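Local coordinates for protein SsfS6 (Streptomyces sp. SF2575, PDB 4FZR) that belongs to the GT-B structural clan, with two domains resembling the erythromycin biosynthesis protein CIII family, each built round a parallel beta sheet, at residues Pro34-Leu39 with Val46-Ser51. Residues are numbered along the deposited sequence; the frame is centred on the assembly and turned at random.
Sequences PLSWAL and VLVAAS
The OG of Ser36, hydrogen-bonded to the carbonyl O of Leu32 just before the helix begins, faces Val48 across the contact and comes to 4.3 Å from its CG2. Ser36 offers a small surface to the strand, its CB 4.3 Å from CG1 of Val46. The closest approach belongs to the other methyl of Val46. CG2 sits 3.7 Å from the backbone O of Ser36 and 3.9 Å from CB of Leu39, so a single methyl bridges two positions of the helix, three residues apart. The first torsion of Val46 (168°) sets CG1 anti to the backbone N and swings CG2 to that nitrogen's side, where it reaches Leu39. The axes of 34-39 and 46-51 approach to 9.2 Å and run nearly antiparallel, at 156°. Helix 33-41 is the crossover helix of a beta-alpha-beta unit in the Rossmann-like N-terminal domain, whose two parallel strands are 17-21 and 45-51. Strand 17-21 touches the same helix face through Val20 on Ser36 and Ile18 on Leu39. On the far side Trp37 stacks on Trp37 of the second subunit. What joins helix to strand is therefore van der Waals packing of Val46 and Val48 methyls against the Ser36 side chain and carbonyl O and against Leu39 CB, with the Ser36 hydroxyl bonded to Leu32 O, just ahead of the helix.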
ATOM      1  N   PRO A  34       1.675   2.149   7.071  1.00 18.83           N
ATOM      2  CA  PRO A  34       3.083   2.032   6.663  1.00 16.48           C
ATOM      3  C   PRO A  34       3.845   0.894   7.354  1.00 15.65           C
ATOM      4  O   PRO A  34       4.685   0.260   6.717  1.00  9.68           O
ATOM      5  CB  PRO A  34       3.668   3.399   7.035  1.00 16.24           C
ATOM      6  CG  PRO A  34       2.489   4.323   7.018  1.00 11.34           C
ATOM      7  CD  PRO A  34       1.367   3.501   7.573  1.00 11.85           C
ATOM      8  N   LEU A  35       3.561   0.636   8.627  1.00 11.02           N
ATOM      9  CA  LEU A  35       4.197  -0.480   9.317  1.00 12.09           C
ATOM     10  C   LEU A  35       3.697  -1.803   8.743  1.00 14.94           C
ATOM     11  O   LEU A  35       4.460  -2.763   8.614  1.00 12.69           O
ATOM     12  CB  LEU A  35       3.923  -0.417  10.822  1.00 13.73           C
ATOM     13  CG  LEU A  35       4.605  -1.497  11.670  1.00 21.06           C
ATOM     14  CD1 LEU A  35       6.102  -1.565  11.393  1.00 14.59           C
ATOM     15  CD2 LEU A  35       4.354  -1.252  13.152  1.00 18.35           C
ATOM     16  N   SER A  36       2.413  -1.841   8.392  1.00 13.52           N
ATOM     17  CA  SER A  36       1.796  -3.034   7.816  1.00  9.75           C
ATOM     18  C   SER A  36       2.422  -3.389   6.476  1.00 13.91           C
ATOM     19  O   SER A  36       2.650  -4.560   6.178  1.00  7.03           O
ATOM     20  CB  SER A  36       0.295  -2.818   7.624  1.00  7.18           C
ATOM     21  OG  SER A  36      -0.398  -2.887   8.857  1.00 11.99           O
ATOM     22  N   TRP A  37       2.682  -2.373   5.662  1.00  9.93           N
ATOM     23  CA  TRP A  37       3.328  -2.586   4.374  1.00 11.68           C
ATOM     24  C   TRP A  37       4.821  -2.884   4.528  1.00 15.07           C
ATOM     25  O   TRP A  37       5.419  -3.541   3.673  1.00  9.11           O
ATOM     26  CB  TRP A  37       3.120  -1.380   3.454  1.00  6.70           C
ATOM     27  CG  TRP A  37       2.064  -1.619   2.418  1.00 19.24           C
ATOM     28  CD1 TRP A  37       0.845  -1.007   2.328  1.00 17.38           C
ATOM     29  CD2 TRP A  37       2.127  -2.549   1.328  1.00 15.62           C
ATOM     30  NE1 TRP A  37       0.150  -1.494   1.246  1.00 14.56           N
ATOM     31  CE2 TRP A  37       0.915  -2.441   0.616  1.00 16.50           C
ATOM     32  CE3 TRP A  37       3.095  -3.459   0.884  1.00 13.29           C
ATOM     33  CZ2 TRP A  37       0.642  -3.209  -0.518  1.00 15.92           C
ATOM     34  CZ3 TRP A  37       2.823  -4.221  -0.244  1.00 12.35           C
ATOM     35  CH2 TRP A  37       1.606  -4.091  -0.931  1.00 11.46           C
ATOM     36  N   ALA A  38       5.418  -2.392   5.609  1.00 11.67           N
ATOM     37  CA  ALA A  38       6.821  -2.664   5.897  1.00 10.50           C
ATOM     38  C   ALA A  38       6.990  -4.147   6.200  1.00 13.37           C
ATOM     39  O   ALA A  38       7.967  -4.773   5.786  1.00 11.44           O
ATOM     40  CB  ALA A  38       7.300  -1.822   7.075  1.00  9.77           C
ATOM     41  N   LEU A  39       6.025  -4.703   6.924  1.00 10.49           N
ATOM     42  CA  LEU A  39       6.010  -6.131   7.215  1.00 12.35           C
ATOM     43  C   LEU A  39       5.843  -6.931   5.931  1.00 17.29           C
ATOM     44  O   LEU A  39       6.581  -7.882   5.674  1.00 16.35           O
ATOM     45  CB  LEU A  39       4.875  -6.463   8.187  1.00  8.11           C
ATOM     46  CG  LEU A  39       5.015  -5.882   9.596  1.00 14.83           C
ATOM     47  CD1 LEU A  39       3.739  -6.095  10.410  1.00 11.51           C
ATOM     48  CD2 LEU A  39       6.220  -6.484  10.310  1.00 12.64           C
ATOM     49  N   VAL A  46       0.159 -10.404   6.058  1.00 18.52           N
ATOM     50  CA  VAL A  46      -0.573  -9.420   6.851  1.00 18.31           C
ATOM     51  C   VAL A  46      -2.072  -9.445   6.569  1.00 17.95           C
ATOM     52  O   VAL A  46      -2.503  -9.568   5.423  1.00 18.15           O
ATOM     53  CB  VAL A  46      -0.033  -7.989   6.603  1.00 17.45           C
ATOM     54  CG1 VAL A  46      -0.979  -6.940   7.182  1.00 22.17           C
ATOM     55  CG2 VAL A  46       1.363  -7.839   7.192  1.00 17.42           C
ATOM     56  N   LEU A  47      -2.861  -9.331   7.631  1.00 15.44           N
ATOM     57  CA  LEU A  47      -4.303  -9.191   7.506  1.00 15.16           C
ATOM     58  C   LEU A  47      -4.776  -8.111   8.477  1.00 17.14           C
ATOM     59  O   LEU A  47      -4.581  -8.224   9.688  1.00  9.05           O
ATOM     60  CB  LEU A  47      -5.001 -10.521   7.801  1.00 18.92           C
ATOM     61  CG  LEU A  47      -6.528 -10.540   7.676  1.00 18.73           C
ATOM     62  CD1 LEU A  47      -6.974 -10.133   6.282  1.00 13.15           C
ATOM     63  CD2 LEU A  47      -7.071 -11.914   8.017  1.00 13.09           C
ATOM     64  N   VAL A  48      -5.377  -7.054   7.942  1.00 15.26           N
ATOM     65  CA  VAL A  48      -5.871  -5.966   8.778  1.00 19.02           C
ATOM     66  C   VAL A  48      -7.330  -6.209   9.141  1.00 18.88           C
ATOM     67  O   VAL A  48      -8.191  -6.308   8.264  1.00 15.60           O
ATOM     68  CB  VAL A  48      -5.735  -4.602   8.083  1.00 12.26           C
ATOM     69  CG1 VAL A  48      -6.254  -3.490   8.991  1.00 10.30           C
ATOM     70  CG2 VAL A  48      -4.285  -4.357   7.698  1.00  9.83           C
ATOM     71  N   ALA A  49      -7.598  -6.318  10.438  1.00 16.09           N
ATOM     72  CA  ALA A  49      -8.945  -6.584  10.922  1.00 21.17           C
ATOM     73  C   ALA A  49      -9.516  -5.343  11.605  1.00 22.47           C
ATOM     74  O   ALA A  49      -8.887  -4.768  12.494  1.00 17.03           O
ATOM     75  CB  ALA A  49      -8.935  -7.770  11.877  1.00 16.94           C
ATOM     76  N   ALA A  50     -10.705  -4.927  11.177  1.00 21.26           N
ATOM     77  CA  ALA A  50     -11.337  -3.725  11.712  1.00 23.46           C
ATOM     78  C   ALA A  50     -12.841  -3.747  11.450  1.00 26.78           C
ATOM     79  O   ALA A  50     -13.360  -4.701  10.872  1.00 23.65           O
ATOM     80  CB  ALA A  50     -10.705  -2.478  11.100  1.00 17.30           C
ATOM     81  N   SER A  51     -13.538  -2.698  11.879  1.00 23.01           N
ATOM     82  CA  SER A  51     -14.980  -2.604  11.668  1.00 23.53           C
ATOM     83  C   SER A  51     -15.310  -2.567  10.175  1.00 22.36           C
ATOM     84  O   SER A  51     -14.520  -2.082   9.365  1.00 22.92           O
ATOM     85  CB  SER A  51     -15.546  -1.368  12.371  1.00 16.58           C
ATOM     86  OG  SER A  51     -15.047  -0.175  11.793  1.00 18.02           O
TER